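Local coordinates for TssK (Serratia sp. FS14, PDB 5Y0E), which probably serves as a trimeric baseplate component of the bacterial type VI secretion system, at residues A120-V131 / A142-R150. Residues are numbered along the deposited sequence; the frame is centred on the assembly and turned at random.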
ATOM      1  N   ALA A 120      22.463 -23.225 -29.815  1.00 82.08           N
ATOM      2  CA  ALA A 120      23.420 -22.167 -29.969  1.00 72.52           C
ATOM      3  C   ALA A 120      23.059 -21.103 -28.977  1.00 65.66           C
ATOM      4  O   ALA A 120      21.963 -20.598 -28.967  1.00 66.78           O
ATOM      5  CB  ALA A 120      23.388 -21.626 -31.372  1.00 70.96           C
ATOM      6  N   LEU A 121      24.000 -20.769 -28.131  1.00 59.63           N
ATOM      7  CA  LEU A 121      23.744 -19.781 -27.121  1.00 58.83           C
ATOM      8  C   LEU A 121      23.891 -18.328 -27.486  1.00 57.46           C
ATOM      9  O   LEU A 121      24.307 -17.534 -26.680  1.00 57.71           O
ATOM     10  CB  LEU A 121      24.610 -20.085 -25.929  1.00 64.71           C
ATOM     11  CG  LEU A 121      24.413 -21.544 -25.599  1.00 61.77           C
ATOM     12  CD1 LEU A 121      25.496 -21.988 -24.654  1.00 64.01           C
ATOM     13  CD2 LEU A 121      23.054 -21.712 -24.969  1.00 55.71           C
ATOM     14  N   ALA A 122      23.533 -17.983 -28.698  1.00 52.96           N
ATOM     15  CA  ALA A 122      23.593 -16.616 -29.123  1.00 53.78           C
ATOM     16  C   ALA A 122      22.330 -15.917 -28.703  1.00 52.41           C
ATOM     17  O   ALA A 122      21.285 -16.489 -28.709  1.00 52.67           O
ATOM     18  CB  ALA A 122      23.764 -16.547 -30.616  1.00 54.45           C
ATOM     19  N   ARG A 123      22.432 -14.658 -28.349  1.00 50.72           N
ATOM     20  CA  ARG A 123      21.276 -13.933 -27.922  1.00 47.41           C
ATOM     21  C   ARG A 123      20.507 -13.357 -29.075  1.00 47.00           C
ATOM     22  O   ARG A 123      19.339 -13.107 -28.968  1.00 46.78           O
ATOM     23  CB  ARG A 123      21.680 -12.829 -26.966  1.00 51.45           C
ATOM     24  CG  ARG A 123      21.965 -13.323 -25.573  1.00 50.59           C
ATOM     25  CD  ARG A 123      22.735 -12.341 -24.732  1.00 47.77           C
ATOM     26  NE  ARG A 123      21.958 -11.160 -24.470  1.00 49.01           N
ATOM     27  CZ  ARG A 123      21.203 -10.980 -23.404  1.00 49.43           C
ATOM     28  NH1 ARG A 123      21.117 -11.904 -22.491  1.00 50.13           N
ATOM     29  NH2 ARG A 123      20.542  -9.864 -23.252  1.00 46.92           N
ATOM     30  N   TYR A 124      21.157 -13.175 -30.200  1.00 47.96           N
ATOM     31  CA  TYR A 124      20.475 -12.581 -31.312  1.00 50.35           C
ATOM     32  C   TYR A 124      20.584 -13.320 -32.614  1.00 53.47           C
ATOM     33  O   TYR A 124      21.533 -14.014 -32.859  1.00 53.55           O
ATOM     34  CB  TYR A 124      20.991 -11.169 -31.516  1.00 51.38           C
ATOM     35  CG  TYR A 124      20.639 -10.218 -30.415  1.00 49.35           C
ATOM     36  CD1 TYR A 124      19.479  -9.513 -30.453  1.00 48.06           C
ATOM     37  CD2 TYR A 124      21.476 -10.030 -29.348  1.00 49.90           C
ATOM     38  CE1 TYR A 124      19.148  -8.649 -29.461  1.00 49.35           C
ATOM     39  CE2 TYR A 124      21.153  -9.166 -28.347  1.00 51.23           C
ATOM     40  CZ  TYR A 124      19.984  -8.476 -28.415  1.00 52.25           C
ATOM     41  OH  TYR A 124      19.645  -7.612 -27.429  1.00 52.87           O
ATOM     42  N   LEU A 125      19.569 -13.160 -33.440  1.00 52.09           N
ATOM     43  CA  LEU A 125      19.542 -13.729 -34.760  1.00 52.71           C
ATOM     44  C   LEU A 125      19.408 -12.555 -35.682  1.00 54.74           C
ATOM     45  O   LEU A 125      18.466 -11.816 -35.593  1.00 53.46           O
ATOM     46  CB  LEU A 125      18.363 -14.636 -34.943  1.00 54.33           C
ATOM     47  CG  LEU A 125      18.286 -15.152 -36.358  1.00 55.09           C
ATOM     48  CD1 LEU A 125      19.381 -16.157 -36.590  1.00 57.25           C
ATOM     49  CD2 LEU A 125      16.928 -15.745 -36.618  1.00 60.80           C
ATOM     50  N   ALA A 126      20.339 -12.413 -36.599  1.00 55.23           N
ATOM     51  CA  ALA A 126      20.359 -11.265 -37.490  1.00 53.86           C
ATOM     52  C   ALA A 126      19.391 -11.463 -38.645  1.00 53.45           C
ATOM     53  O   ALA A 126      19.265 -12.560 -39.184  1.00 55.20           O
ATOM     54  CB  ALA A 126      21.766 -11.032 -38.024  1.00 54.56           C
ATOM     55  N   TYR A 127      18.702 -10.391 -39.015  1.00 53.03           N
ATOM     56  CA  TYR A 127      17.781 -10.403 -40.134  1.00 53.90           C
ATOM     57  C   TYR A 127      17.874  -9.071 -40.860  1.00 59.78           C
ATOM     58  O   TYR A 127      18.347  -8.073 -40.315  1.00 59.98           O
ATOM     59  CB  TYR A 127      16.350 -10.662 -39.684  1.00 55.84           C
ATOM     60  CG  TYR A 127      15.731  -9.551 -38.868  1.00 57.43           C
ATOM     61  CD1 TYR A 127      16.042  -9.386 -37.528  1.00 56.37           C
ATOM     62  CD2 TYR A 127      14.810  -8.692 -39.427  1.00 57.77           C
ATOM     63  CE1 TYR A 127      15.469  -8.400 -36.789  1.00 56.11           C
ATOM     64  CE2 TYR A 127      14.235  -7.700 -38.691  1.00 58.83           C
ATOM     65  CZ  TYR A 127      14.567  -7.558 -37.374  1.00 57.44           C
ATOM     66  OH  TYR A 127      13.990  -6.560 -36.646  1.00 56.41           O
ATOM     67  N   GLU A 128      17.413  -9.056 -42.098  1.00 62.59           N
ATOM     68  CA  GLU A 128      17.585  -7.893 -42.946  1.00 62.74           C
ATOM     69  C   GLU A 128      16.291  -7.102 -43.031  1.00 63.25           C
ATOM     70  O   GLU A 128      15.207  -7.678 -43.104  1.00 65.17           O
ATOM     71  CB  GLU A 128      18.040  -8.304 -44.343  1.00 65.14           C
ATOM     72  CG  GLU A 128      18.784  -7.211 -45.069  1.00 70.06           C
ATOM     73  CD  GLU A 128      18.980  -7.527 -46.528  1.00 76.54           C
ATOM     74  OE1 GLU A 128      18.492  -6.749 -47.376  1.00 75.87           O
ATOM     75  OE2 GLU A 128      19.610  -8.565 -46.821  1.00 78.63           O
ATOM     76  N   ASN A 129      16.415  -5.776 -43.017  1.00 62.89           N
ATOM     77  CA  ASN A 129      15.272  -4.888 -43.173  1.00 62.98           C
ATOM     78  C   ASN A 129      15.765  -3.553 -43.709  1.00 63.20           C
ATOM     79  O   ASN A 129      16.929  -3.190 -43.538  1.00 65.33           O
ATOM     80  CB  ASN A 129      14.524  -4.696 -41.853  1.00 63.93           C
ATOM     81  CG  ASN A 129      13.043  -4.503 -42.052  1.00 68.48           C
ATOM     82  OD1 ASN A 129      12.589  -4.204 -43.156  1.00 72.29           O
ATOM     83  ND2 ASN A 129      12.278  -4.679 -40.989  1.00 71.23           N
ATOM     84  N   GLU A 130      14.871  -2.820 -44.369  1.00 63.06           N
ATOM     85  CA  GLU A 130      15.229  -1.534 -44.944  1.00 64.65           C
ATOM     86  C   GLU A 130      14.383  -0.417 -44.353  1.00 65.18           C
ATOM     87  O   GLU A 130      13.172  -0.561 -44.178  1.00 64.41           O
ATOM     88  CB  GLU A 130      15.104  -1.539 -46.465  1.00 68.90           C
ATOM     89  CG  GLU A 130      15.912  -0.397 -47.065  1.00 74.22           C
ATOM     90  CD  GLU A 130      15.872  -0.281 -48.571  1.00 78.97           C
ATOM     91  OE1 GLU A 130      14.760  -0.214 -49.129  1.00 84.87           O
ATOM     92  OE2 GLU A 130      16.963  -0.215 -49.189  1.00 79.05           O
ATOM     93  N   VAL A 131      15.032   0.711 -44.068  1.00 65.62           N
ATOM     94  CA  VAL A 131      14.435   1.802 -43.310  1.00 66.38           C
ATOM     95  C   VAL A 131      14.740   3.131 -43.976  1.00 65.33           C
ATOM     96  O   VAL A 131      15.860   3.366 -44.438  1.00 66.24           O
ATOM     97  CB  VAL A 131      14.948   1.828 -41.862  1.00 64.21           C
ATOM     98  CG1 VAL A 131      14.469   0.617 -41.129  1.00 66.76           C
ATOM     99  CG2 VAL A 131      16.463   1.888 -41.848  1.00 64.39           C
ATOM    100  N   ALA A 142      17.675   2.645 -46.580  1.00 67.68           N
ATOM    101  CA  ALA A 142      18.921   1.909 -46.501  1.00 62.89           C
ATOM    102  C   ALA A 142      18.657   0.568 -45.846  1.00 64.09           C
ATOM    103  O   ALA A 142      17.817   0.462 -44.954  1.00 66.39           O
ATOM    104  CB  ALA A 142      19.977   2.687 -45.720  1.00 62.60           C
ATOM    105  N   ALA A 143      19.355  -0.457 -46.311  1.00 59.70           N
ATOM    106  CA  ALA A 143      19.133  -1.817 -45.856  1.00 62.30           C
ATOM    107  C   ALA A 143      20.081  -2.111 -44.707  1.00 61.46           C
ATOM    108  O   ALA A 143      21.294  -1.975 -44.861  1.00 61.02           O
ATOM    109  CB  ALA A 143      19.356  -2.801 -47.000  1.00 60.43           C
ATOM    110  N   LEU A 144      19.538  -2.507 -43.559  1.00 60.77           N
ATOM    111  CA  LEU A 144      20.367  -2.825 -42.406  1.00 59.71           C
ATOM    112  C   LEU A 144      20.094  -4.233 -41.911  1.00 54.56           C
ATOM    113  O   LEU A 144      19.054  -4.822 -42.185  1.00 56.08           O
ATOM    114  CB  LEU A 144      20.149  -1.842 -41.242  1.00 56.72           C
ATOM    115  CG  LEU A 144      20.237  -0.321 -41.463  1.00 62.92           C
ATOM    116  CD1 LEU A 144      20.408   0.399 -40.146  1.00 58.20           C
ATOM    117  CD2 LEU A 144      21.352   0.065 -42.397  1.00 64.27           C
ATOM    118  N   GLN A 145      21.049  -4.756 -41.170  1.00 52.81           N
ATOM    119  CA  GLN A 145      20.875  -5.988 -40.426  1.00 56.50           C
ATOM    120  C   GLN A 145      20.522  -5.659 -38.980  1.00 58.40           C
ATOM    121  O   GLN A 145      21.322  -5.058 -38.255  1.00 55.78           O
ATOM    122  CB  GLN A 145      22.130  -6.848 -40.503  1.00 54.18           C
ATOM    123  CG  GLN A 145      21.948  -7.989 -41.464  1.00 60.64           C
ATOM    124  CD  GLN A 145      23.192  -8.803 -41.678  1.00 64.75           C
ATOM    125  OE1 GLN A 145      24.298  -8.343 -41.443  1.00 64.28           O
ATOM    126  NE2 GLN A 145      23.013 -10.038 -42.112  1.00 69.19           N
ATOM    127  N   PHE A 146      19.322  -6.048 -38.575  1.00 58.94           N
ATOM    128  CA  PHE A 146      18.872  -5.894 -37.205  1.00 57.56           C
ATOM    129  C   PHE A 146      19.096  -7.176 -36.420  1.00 55.70           C
ATOM    130  O   PHE A 146      19.409  -8.225 -36.967  1.00 52.60           O
ATOM    131  CB  PHE A 146      17.400  -5.526 -37.150  1.00 55.21           C
ATOM    132  CG  PHE A 146      17.101  -4.169 -37.662  1.00 57.28           C
ATOM    133  CD1 PHE A 146      17.224  -3.067 -36.845  1.00 57.87           C
ATOM    134  CD2 PHE A 146      16.663  -3.989 -38.965  1.00 61.19           C
ATOM    135  CE1 PHE A 146      16.924  -1.790 -37.328  1.00 61.27           C
ATOM    136  CE2 PHE A 146      16.363  -2.726 -39.449  1.00 60.95           C
ATOM    137  CZ  PHE A 146      16.491  -1.623 -38.630  1.00 56.11           C
ATOM    138  N   GLY A 147      18.919  -7.067 -35.114  1.00 59.52           N
ATOM    139  CA  GLY A 147      19.050  -8.202 -34.210  1.00 53.28           C
ATOM    140  C   GLY A 147      17.711  -8.527 -33.580  1.00 55.93           C
ATOM    141  O   GLY A 147      16.960  -7.630 -33.203  1.00 55.17           O
ATOM    142  N   ARG A 148      17.444  -9.802 -33.452  1.00 57.61           N
ATOM    143  CA  ARG A 148      16.206 -10.265 -32.911  1.00 54.29           C
ATOM    144  C   ARG A 148      16.512 -11.221 -31.806  1.00 50.56           C
ATOM    145  O   ARG A 148      17.316 -12.107 -31.965  1.00 47.15           O
ATOM    146  CB  ARG A 148      15.443 -10.937 -34.017  1.00 56.60           C
ATOM    147  CG  ARG A 148      14.265 -11.754 -33.593  1.00 60.64           C
ATOM    148  CD  ARG A 148      14.017 -12.783 -34.660  1.00 67.96           C
ATOM    149  NE  ARG A 148      13.030 -13.767 -34.279  1.00 67.03           N
ATOM    150  CZ  ARG A 148      12.144 -14.260 -35.121  1.00 66.09           C
ATOM    151  NH1 ARG A 148      11.275 -15.162 -34.717  1.00 69.34           N
ATOM    152  NH2 ARG A 148      12.141 -13.854 -36.366  1.00 68.05           N
ATOM    153  N   LEU A 149      15.862 -11.008 -30.675  1.00 49.20           N
ATOM    154  CA  LEU A 149      16.066 -11.803 -29.477  1.00 47.07           C
ATOM    155  C   LEU A 149      15.692 -13.241 -29.634  1.00 46.48           C
ATOM    156  O   LEU A 149      14.582 -13.556 -29.966  1.00 45.67           O
ATOM    157  CB  LEU A 149      15.248 -11.244 -28.337  1.00 44.48           C
ATOM    158  CG  LEU A 149      15.886 -10.224 -27.427  1.00 45.80           C
ATOM    159  CD1 LEU A 149      14.891  -9.877 -26.363  1.00 47.01           C
ATOM    160  CD2 LEU A 149      17.141 -10.756 -26.811  1.00 45.55           C
ATOM    161  N   ARG A 150      16.618 -14.117 -29.309  1.00 46.08           N
ATOM    162  CA  ARG A 150      16.394 -15.532 -29.423  1.00 47.14           C
ATOM    163  C   ARG A 150      15.721 -16.144 -28.217  1.00 47.41           C
ATOM    164  O   ARG A 150      16.292 -16.924 -27.500  1.00 46.19           O
ATOM    165  CB  ARG A 150      17.697 -16.222 -29.735  1.00 48.58           C
ATOM    166  CG  ARG A 150      18.370 -15.595 -30.930  1.00 50.34           C
ATOM    167  CD  ARG A 150      19.138 -16.576 -31.757  1.00 49.81           C
ATOM    168  NE  ARG A 150      19.863 -17.488 -30.921  1.00 54.29           N
ATOM    169  CZ  ARG A 150      19.762 -18.796 -31.000  1.00 55.82           C
ATOM    170  NH1 ARG A 150      18.973 -19.331 -31.872  1.00 60.41           N
ATOM    171  NH2 ARG A 150      20.444 -19.560 -30.210  1.00 54.59           N
TER
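A long antiparallel beta hairpin, with strand 124-131 paired to the first part of strand 142-155, reaches out from the body of TssK, and backbone hydrogen bonds, two to each pair, join Leu125 with Arg148, Tyr127 with Phe146, Asn129 with Leu144 and Val131 with Ala142. Along one face, Phe146 is the main apolar residue. Its CB lies 3.5 Å from Tyr127 CE1, while the ring edge receives Asn129 CB and, 3.9 Å from CZ, Val131 CG1. Tyr127 takes chi1 68°, with CG between backbone N and carbonyl carbon, which swings its ring across the neighbouring strand; the two aromatic planes meet at 32°. On the other face Tyr124 lies alongside Leu149, CE1 being 3.9 Å from CD2. Tyr124 CD1 is 3.6 Å from Arg148 N, which sits at the ring edge, and glycine at 147 lets the ring lie close to the facing backbone. At the base, Arg150 bends at chi2 and chi3 and brings NE to 2.8 Å from Ala122 O, in the guanidinium plane but above the carbonyl plane. Its NH1 forms a salt bridge with Glu116, so backbone and carboxylate together fix the head group. Both faces meet a second subunit, Phe146 packing on its Gln22 and Tyr124 on its Tyr26. Through Gly147 the sheet continues into that chain, consistent with the hairpin, polar-fixed at its base, helping hold the trimer together.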